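Long-range contacts in thioredoxin-like fold domain-containing protein (Paracoccus denitrificans, PDB 3DML), which probably acts as a periplasmic thiol-disulfide oxidoreductase of the thioredoxin family in chemotrophic sulfur oxidation: residues L22-P28 with V55-R61; E88-L92 with L108-A112. Where two conformers were deposited one is given. Numbering follows the deposited sequence.

Interaction 1: L22-P28 with V55-R61; sequences LLMFEQP and VQRLQMR
Strands 22-26 and 55-59 pair in parallel as the beta-alpha-beta unit that opens the thioredoxin fold, with helices 31-39 and 48-52 in the connection between them. Their axes approach to 4.6 Å at 29°, and both backbones stay extended. The register is unbroken: Leu22 faces Val55, Leu23 Gln56, Met24 Arg57, Phe25 Leu58 and Glu26 Gln59, with CA-CA distances of 4.5 to 4.9 Å.

Five backbone hydrogen bonds form the parallel ladder: Gln56 N to Leu22 O (2.9 Å), then Met24 N to Gln56 O, Leu58 N to Met24 O, Glu26 N to Leu58 O and Met60 N to Glu26 O, each 2.8 Å. CA-H...O contacts accompany them, the shortest being Val55 CA to Leu22 O, 3.1 Å.

Apolar contacts form on both faces. On one, Leu58 (chi1 m, chi2 t) brings CD1 to 3.8 Å from CE1 of Phe25 (chi1 m) and 4.1 Å from CD2 of Leu23. On the other, Met24, a selenomethionine with an all-t side chain, meets Val55 CG2 through CB at 3.8 Å, and Trp36 of helix 31-39 packs over both residues.

Charged groups share this second face. Glu26 OE1 forms a long salt bridge with Arg57 NE (3.7 Å), while Arg57 also pairs with Asp37. The Glu26 side chain touches Cys33 of the Cys30/Cys33 redox pair, whose disulfide is absent here, so the strand end borders the probable active site.

Beyond the strands, Gln27 (chi1 p, chi2 t) accepts at OE1 a 2.6 Å hydrogen bond from Arg61 NH1.

Interaction 2: E88-L92 with L108-A112; sequences ESGRL and LIGQA
Residues 108-112 of helix 98-112 run nearly antiparallel to edge strand 88-92 (167°, axes 8.1 Å apart) in helix-on-sheet packing of the thioredoxin fold. Leu108 (chi1 m, chi2 t) points toward the strand: its CD1 lies 3.7 Å from Arg91 C and 3.8 Å from Leu92 CG. An ideal CB on Gly90 would lie 2.8 Å from Leu108 CD2 and 2.9 Å from Gln111 OE1, too close for this packing. Gln111 (chi1 136°) joins a water bridge: the water lies 2.6 Å from Ser89 OG and donates to Leu108 O (2.8 Å) and, weakly, to Gln111 OE1 (3.0 Å). Ala112 puts CB 3.5 Å from Ser89 OG. On the side away from the helix, Arg91 NE donates to Glu88 OE2 (2.8 Å) and Arg91 NH2 to Glu88 OE1 (2.9 Å) in a salt bridge; Arg91 NH2 also bonds Arg72 O. Ser89 and Gly90 make a classic beta bulge opposite Leu82 of strand 79-84, against which Leu108 and Ala112 also pack; Ala112 reaches Leu20 of strand 20-26.

In the fold
Both contacts belong to one four-stranded mixed sheet, ordered 55-59, 20-26, 79-84, 87-93, and each involves one of its outermost strands. Interaction 1 closes before interaction 2 opens along the chain. They lie on opposite sides of the chain's centre, with centres about 17 Å apart and nearest atoms about 5 Å apart, without touching. Strand 79-84 runs between them, and Phe101 of helix 98-112 touches both Leu22 and Leu92. Interaction 1 thus builds the parallel half of the sheet, whereas interaction 2 packs the C-terminal helix on the antiparallel half; together they reach from one edge of the sheet to the other, with interaction 1 the one that borders the probable redox site.

Interaction 1: L22-P28 with V55-R61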
ATOM      1  N   LEU A  22      -4.370  -1.455  -3.347  1.00 13.89           N
ATOM      2  CA  LEU A  22      -3.349  -0.963  -2.429  1.00 13.51           C
ATOM      3  C   LEU A  22      -2.199  -0.388  -3.223  1.00 13.66           C
ATOM      4  O   LEU A  22      -1.494  -1.119  -3.916  1.00 14.35           O
ATOM      5  CB  LEU A  22      -2.811  -2.092  -1.552  1.00 13.15           C
ATOM      6  CG  LEU A  22      -1.975  -1.691  -0.337  1.00 12.79           C
ATOM      7  CD1 LEU A  22      -2.819  -0.966   0.729  1.00 13.07           C
ATOM      8  CD2 LEU A  22      -1.447  -2.969   0.247  1.00 13.83           C
ATOM      9  N   LEU A  23      -2.006   0.916  -3.112  1.00 13.34           N
ATOM     10  CA  LEU A  23      -0.873   1.566  -3.729  1.00 14.13           C
ATOM     11  C   LEU A  23       0.300   1.494  -2.788  1.00 14.79           C
ATOM     12  O   LEU A  23       0.192   1.865  -1.604  1.00 15.02           O
ATOM     13  CB  LEU A  23      -1.185   3.035  -4.001  1.00 14.21           C
ATOM     14  CG  LEU A  23      -2.360   3.312  -4.911  1.00 16.33           C
ATOM     15  CD1 LEU A  23      -2.496   4.829  -5.062  1.00 19.26           C
ATOM     16  CD2 LEU A  23      -2.160   2.642  -6.262  1.00 17.95           C
HETATM   17  N   MSE A  24       1.421   1.031  -3.309  1.00 13.32           N
HETATM   18  CA  MSE A  24       2.637   0.999  -2.539  0.50 13.42           C
HETATM   19  C   MSE A  24       3.619   2.003  -3.123  1.00 13.60           C
HETATM   20  O   MSE A  24       4.040   1.865  -4.279  1.00 13.62           O
HETATM   21  CB  MSE A  24       3.231  -0.398  -2.569  0.50 13.49           C
HETATM   22  CG  MSE A  24       4.595  -0.437  -1.950  0.50 13.43           C
HETATM   23 SE   MSE A  24       5.404  -2.181  -2.093  0.50 15.56          SE
HETATM   24  CE  MSE A  24       6.795  -1.796  -0.792  0.50  9.59           C
ATOM     25  N   PHE A  25       3.975   3.004  -2.325  1.00 12.23           N
ATOM     26  CA  PHE A  25       4.889   4.046  -2.757  1.00 11.59           C
ATOM     27  C   PHE A  25       6.306   3.728  -2.331  1.00 12.68           C
ATOM     28  O   PHE A  25       6.563   3.475  -1.148  1.00 12.16           O
ATOM     29  CB  PHE A  25       4.436   5.417  -2.236  1.00 11.52           C
ATOM     30  CG  PHE A  25       3.208   5.921  -2.914  1.00 10.78           C
ATOM     31  CD1 PHE A  25       3.311   6.709  -4.061  1.00 10.87           C
ATOM     32  CD2 PHE A  25       1.940   5.582  -2.431  1.00  9.82           C
ATOM     33  CE1 PHE A  25       2.157   7.176  -4.697  1.00 10.81           C
ATOM     34  CE2 PHE A  25       0.785   6.039  -3.057  1.00 10.20           C
ATOM     35  CZ  PHE A  25       0.876   6.831  -4.197  1.00  9.62           C
ATOM     36  N   GLU A  26       7.211   3.753  -3.309  1.00 13.21           N
ATOM     37  CA  GLU A  26       8.619   3.372  -3.128  0.50 14.20           C
ATOM     38  C   GLU A  26       9.568   4.462  -3.598  1.00 14.70           C
ATOM     39  O   GLU A  26       9.140   5.444  -4.207  1.00 14.34           O
ATOM     40  CB  GLU A  26       8.922   2.129  -3.964  0.50 14.77           C
ATOM     41  CG  GLU A  26       8.095   0.921  -3.636  0.50 13.74           C
ATOM     42  CD  GLU A  26       8.804  -0.356  -4.026  0.50 15.29           C
ATOM     43  OE1 GLU A  26       8.661  -1.355  -3.297  0.50 15.84           O
ATOM     44  OE2 GLU A  26       9.509  -0.359  -5.057  0.50 16.17           O
ATOM     45  N   GLN A  27      10.862   4.295  -3.312  1.00 15.47           N
ATOM     46  CA  GLN A  27      11.908   5.138  -3.889  1.00 15.96           C
ATOM     47  C   GLN A  27      13.198   4.333  -3.918  1.00 17.39           C
ATOM     48  O   GLN A  27      13.301   3.326  -3.208  1.00 15.80           O
ATOM     49  CB  GLN A  27      12.115   6.426  -3.089  1.00 16.87           C
ATOM     50  CG  GLN A  27      12.721   6.265  -1.673  1.00 16.91           C
ATOM     51  CD  GLN A  27      12.832   7.605  -0.991  1.00 19.51           C
ATOM     52  OE1 GLN A  27      13.518   8.506  -1.490  1.00 19.14           O
ATOM     53  NE2 GLN A  27      12.143   7.764   0.147  1.00 19.18           N
ATOM     54  N   PRO A  28      14.163   4.743  -4.764  1.00 18.91           N
ATOM     55  CA  PRO A  28      15.455   4.069  -4.824  1.00 20.20           C
ATOM     56  C   PRO A  28      16.169   4.030  -3.490  1.00 20.16           C
ATOM     57  O   PRO A  28      16.144   5.008  -2.717  1.00 20.32           O
ATOM     58  CB  PRO A  28      16.247   4.921  -5.831  1.00 21.16           C
ATOM     59  CG  PRO A  28      15.214   5.467  -6.719  1.00 20.77           C
ATOM     60  CD  PRO A  28      14.087   5.822  -5.767  1.00 19.37           C
ATOM     61  N   VAL A  55      -2.118  -4.980  -5.123  1.00 13.87           N
ATOM     62  CA  VAL A  55      -1.070  -3.964  -4.955  1.00 15.63           C
ATOM     63  C   VAL A  55      -0.587  -3.414  -6.301  1.00 16.18           C
ATOM     64  O   VAL A  55      -0.534  -4.149  -7.302  1.00 16.30           O
ATOM     65  CB  VAL A  55       0.125  -4.488  -4.081  1.00 16.02           C
ATOM     66  CG1 VAL A  55       0.856  -5.649  -4.762  1.00 18.02           C
ATOM     67  CG2 VAL A  55       1.117  -3.384  -3.739  1.00 18.32           C
ATOM     68  N   GLN A  56      -0.294  -2.116  -6.312  1.00 16.31           N
ATOM     69  CA  GLN A  56       0.313  -1.449  -7.461  0.50 16.77           C
ATOM     70  C   GLN A  56       1.427  -0.549  -6.916  1.00 16.71           C
ATOM     71  O   GLN A  56       1.210   0.247  -5.998  1.00 17.31           O
ATOM     72  CB  GLN A  56      -0.733  -0.632  -8.224  0.50 17.26           C
ATOM     73  CG  GLN A  56      -2.147  -1.276  -8.331  0.50 18.73           C
ATOM     74  CD  GLN A  56      -2.244  -2.534  -9.221  0.50 20.44           C
ATOM     75  OE1 GLN A  56      -1.424  -2.774 -10.129  0.50 19.02           O
ATOM     76  NE2 GLN A  56      -3.280  -3.340  -8.959  0.50 21.08           N
ATOM     77  N   ARG A  57       2.640  -0.703  -7.436  1.00 15.79           N
ATOM     78  CA  ARG A  57       3.745   0.096  -6.951  1.00 15.80           C
ATOM     79  C   ARG A  57       3.862   1.393  -7.737  1.00 15.53           C
ATOM     80  O   ARG A  57       3.623   1.415  -8.957  1.00 14.97           O
ATOM     81  CB  ARG A  57       5.056  -0.663  -7.093  1.00 16.58           C
ATOM     82  CG  ARG A  57       5.141  -1.938  -6.272  1.00 16.80           C
ATOM     83  CD  ARG A  57       6.549  -2.507  -6.394  1.00 22.13           C
ATOM     84  NE  ARG A  57       6.793  -3.652  -5.509  1.00 20.03           N
ATOM     85  CZ  ARG A  57       6.232  -4.829  -5.732  1.00 22.06           C
ATOM     86  NH1 ARG A  57       5.405  -4.945  -6.766  1.00 20.63           N
ATOM     87  NH2 ARG A  57       6.475  -5.874  -4.937  1.00 20.06           N
ATOM     88  N   LEU A  58       4.283   2.449  -7.050  1.00 14.03           N
ATOM     89  CA  LEU A  58       4.526   3.740  -7.672  1.00 13.57           C
ATOM     90  C   LEU A  58       5.720   4.345  -6.973  1.00 13.72           C
ATOM     91  O   LEU A  58       6.062   3.940  -5.860  1.00 14.76           O
ATOM     92  CB  LEU A  58       3.315   4.673  -7.498  1.00 13.08           C
ATOM     93  CG  LEU A  58       1.983   4.242  -8.110  1.00 14.17           C
ATOM     94  CD1 LEU A  58       0.863   5.141  -7.601  1.00 15.69           C
ATOM     95  CD2 LEU A  58       2.052   4.289  -9.656  1.00 13.15           C
ATOM     96  N   GLN A  59       6.350   5.316  -7.635  1.00 13.31           N
ATOM     97  CA  GLN A  59       7.471   6.025  -7.080  1.00 13.73           C
ATOM     98  C   GLN A  59       6.962   7.263  -6.383  1.00 13.76           C
ATOM     99  O   GLN A  59       6.163   8.023  -6.941  1.00 12.74           O
ATOM    100  CB  GLN A  59       8.452   6.443  -8.186  1.00 14.56           C
ATOM    101  CG  GLN A  59       9.192   5.277  -8.810  1.00 17.83           C
ATOM    102  CD  GLN A  59      10.182   4.718  -7.836  1.00 21.90           C
ATOM    103  OE1 GLN A  59      10.980   5.460  -7.259  1.00 22.90           O
ATOM    104  NE2 GLN A  59      10.107   3.425  -7.596  1.00 24.36           N
HETATM  105  N   MSE A  60       7.446   7.481  -5.161  1.00 13.81           N
HETATM  106  CA  MSE A  60       7.016   8.629  -4.372  1.00 14.63           C
HETATM  107  C   MSE A  60       7.214   9.954  -5.109  1.00 15.26           C
HETATM  108  O   MSE A  60       6.375  10.851  -4.994  1.00 15.18           O
HETATM  109  CB  MSE A  60       7.798   8.707  -3.053  1.00 13.35           C
HETATM  110  CG  MSE A  60       7.466   9.996  -2.282  1.00 15.63           C
HETATM  111 SE   MSE A  60       8.374  10.046  -0.537  1.00 22.29          SE
HETATM  112  CE  MSE A  60      10.188  10.240  -1.154  1.00 16.27           C
ATOM    113  N   ARG A  61       8.308  10.090  -5.854  1.00 15.93           N
ATOM    114  CA  ARG A  61       8.582  11.390  -6.484  1.00 17.72           C
ATOM    115  C   ARG A  61       7.954  11.619  -7.861  1.00 16.95           C
ATOM    116  O   ARG A  61       8.024  12.724  -8.400  1.00 17.13           O
ATOM    117  CB  ARG A  61      10.084  11.714  -6.466  1.00 19.23           C
ATOM    118  CG  ARG A  61      10.629  11.797  -4.998  1.00 23.77           C
ATOM    119  CD  ARG A  61      12.029  12.403  -4.917  1.00 27.25           C
ATOM    120  NE  ARG A  61      12.417  12.681  -3.532  1.00 31.62           N
ATOM    121  CZ  ARG A  61      12.928  11.776  -2.701  1.00 32.96           C
ATOM    122  NH1 ARG A  61      13.107  10.522  -3.111  1.00 33.27           N
ATOM    123  NH2 ARG A  61      13.250  12.126  -1.460  1.00 32.20           N
TER

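Interaction 2: E88-L92 with L108-A112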
ATOM      1  N   GLU A  88      -8.457   7.826  -1.881  1.00 14.09           N
ATOM      2  CA  GLU A  88      -7.831   7.251  -0.718  1.00 13.63           C
ATOM      3  C   GLU A  88      -8.874   6.981   0.362  1.00 14.23           C
ATOM      4  O   GLU A  88      -9.655   7.880   0.721  1.00 14.30           O
ATOM      5  CB  GLU A  88      -6.773   8.186  -0.159  1.00 13.35           C
ATOM      6  CG  GLU A  88      -6.211   7.706   1.194  1.00 12.76           C
ATOM      7  CD  GLU A  88      -4.915   8.396   1.580  1.00 14.95           C
ATOM      8  OE1 GLU A  88      -4.440   9.266   0.819  1.00 14.33           O
ATOM      9  OE2 GLU A  88      -4.360   8.049   2.642  1.00 13.71           O
ATOM     10  N   SER A  89      -8.856   5.757   0.884  1.00 13.19           N
ATOM     11  CA  SER A  89      -9.694   5.398   2.029  1.00 14.24           C
ATOM     12  C   SER A  89      -8.876   5.477   3.321  1.00 13.75           C
ATOM     13  O   SER A  89      -9.366   5.939   4.352  1.00 13.78           O
ATOM     14  CB  SER A  89     -10.289   3.986   1.841  1.00 14.49           C
ATOM     15  OG  SER A  89     -11.010   3.574   2.996  1.00 17.00           O
ATOM     16  N   GLY A  90      -7.627   5.020   3.278  1.00 12.80           N
ATOM     17  CA  GLY A  90      -6.776   5.069   4.465  1.00 11.69           C
ATOM     18  C   GLY A  90      -5.387   4.673   4.033  1.00 10.92           C
ATOM     19  O   GLY A  90      -5.186   4.320   2.874  1.00 10.72           O
ATOM     20  N   ARG A  91      -4.427   4.733   4.952  1.00 10.13           N
ATOM     21  CA  ARG A  91      -3.052   4.379   4.603  1.00 10.79           C
ATOM     22  C   ARG A  91      -2.285   3.826   5.788  1.00 10.99           C
ATOM     23  O   ARG A  91      -2.637   4.063   6.946  1.00 10.90           O
ATOM     24  CB  ARG A  91      -2.306   5.596   4.006  1.00 10.43           C
ATOM     25  CG  ARG A  91      -1.988   6.702   5.011  1.00 11.57           C
ATOM     26  CD  ARG A  91      -1.041   7.740   4.368  1.00 12.58           C
ATOM     27  NE  ARG A  91      -1.669   8.445   3.244  1.00 10.97           N
ATOM     28  CZ  ARG A  91      -1.061   9.388   2.514  1.00 10.64           C
ATOM     29  NH1 ARG A  91       0.205   9.712   2.769  1.00  8.76           N
ATOM     30  NH2 ARG A  91      -1.712   9.973   1.510  1.00 14.03           N
ATOM     31  N   LEU A  92      -1.252   3.061   5.471  1.00 10.65           N
ATOM     32  CA  LEU A  92      -0.276   2.596   6.439  1.00 12.76           C
ATOM     33  C   LEU A  92       1.068   3.169   6.013  1.00 12.86           C
ATOM     34  O   LEU A  92       1.465   3.024   4.853  1.00 12.07           O
ATOM     35  CB  LEU A  92      -0.117   1.088   6.338  1.00 13.29           C
ATOM     36  CG  LEU A  92      -1.249   0.117   6.501  1.00 18.49           C
ATOM     37  CD1 LEU A  92      -0.616  -1.278   6.401  1.00 22.24           C
ATOM     38  CD2 LEU A  92      -1.834   0.389   7.871  1.00 23.31           C
ATOM     39  N   LEU A 108      -7.851  -1.354   7.646  1.00 17.34           N
ATOM     40  CA  LEU A 108      -8.154  -0.435   6.541  1.00 16.71           C
ATOM     41  C   LEU A 108      -9.201  -1.022   5.597  1.00 17.33           C
ATOM     42  O   LEU A 108     -10.151  -0.329   5.195  1.00 16.62           O
ATOM     43  CB  LEU A 108      -6.881  -0.104   5.758  1.00 16.52           C
ATOM     44  CG  LEU A 108      -5.799   0.708   6.455  1.00 15.33           C
ATOM     45  CD1 LEU A 108      -4.732   1.058   5.433  1.00 16.62           C
ATOM     46  CD2 LEU A 108      -6.385   1.958   7.087  1.00 15.64           C
ATOM     47  N   ILE A 109      -9.042  -2.294   5.250  1.00 17.04           N
ATOM     48  CA  ILE A 109     -10.016  -2.946   4.381  1.00 19.17           C
ATOM     49  C   ILE A 109     -11.418  -2.932   5.006  1.00 20.50           C
ATOM     50  O   ILE A 109     -12.402  -2.639   4.311  1.00 20.18           O
ATOM     51  CB  ILE A 109      -9.578  -4.391   3.970  1.00 19.13           C
ATOM     52  CG1 ILE A 109      -8.305  -4.318   3.108  1.00 19.03           C
ATOM     53  CG2 ILE A 109     -10.722  -5.113   3.218  1.00 18.57           C
ATOM     54  CD1 ILE A 109      -7.635  -5.645   2.848  1.00 18.90           C
ATOM     55  N   GLY A 110     -11.478  -3.199   6.311  1.00 22.20           N
ATOM     56  CA  GLY A 110     -12.736  -3.239   7.069  1.00 24.94           C
ATOM     57  C   GLY A 110     -13.413  -1.891   7.077  1.00 27.18           C
ATOM     58  O   GLY A 110     -14.634  -1.785   6.940  1.00 27.40           O
ATOM     59  N   GLN A 111     -12.609  -0.849   7.217  1.00 28.97           N
ATOM     60  CA  GLN A 111     -13.111   0.502   7.275  1.00 31.41           C
ATOM     61  C   GLN A 111     -13.572   1.010   5.898  1.00 32.70           C
ATOM     62  O   GLN A 111     -14.440   1.871   5.815  1.00 32.81           O
ATOM     63  CB  GLN A 111     -12.065   1.362   7.985  1.00 31.80           C
ATOM     64  CG  GLN A 111     -11.712   2.710   7.429  1.00 34.84           C
ATOM     65  CD  GLN A 111     -10.298   3.103   7.840  1.00 36.93           C
ATOM     66  OE1 GLN A 111      -9.674   3.968   7.233  1.00 35.32           O
ATOM     67  NE2 GLN A 111      -9.782   2.438   8.880  1.00 40.72           N
ATOM     68  N   ALA A 112     -13.029   0.445   4.825  1.00 33.82           N
ATOM     69  CA  ALA A 112     -13.479   0.773   3.473  1.00 36.10           C
ATOM     70  C   ALA A 112     -14.832   0.117   3.156  1.00 37.99           C
ATOM     71  O   ALA A 112     -15.515   0.536   2.224  1.00 38.80           O
ATOM     72  CB  ALA A 112     -12.429   0.373   2.440  1.00 35.25           C
TER
HETATM   73  O   HOH W   1      -9.639   2.343   4.771  1.00 14.75           O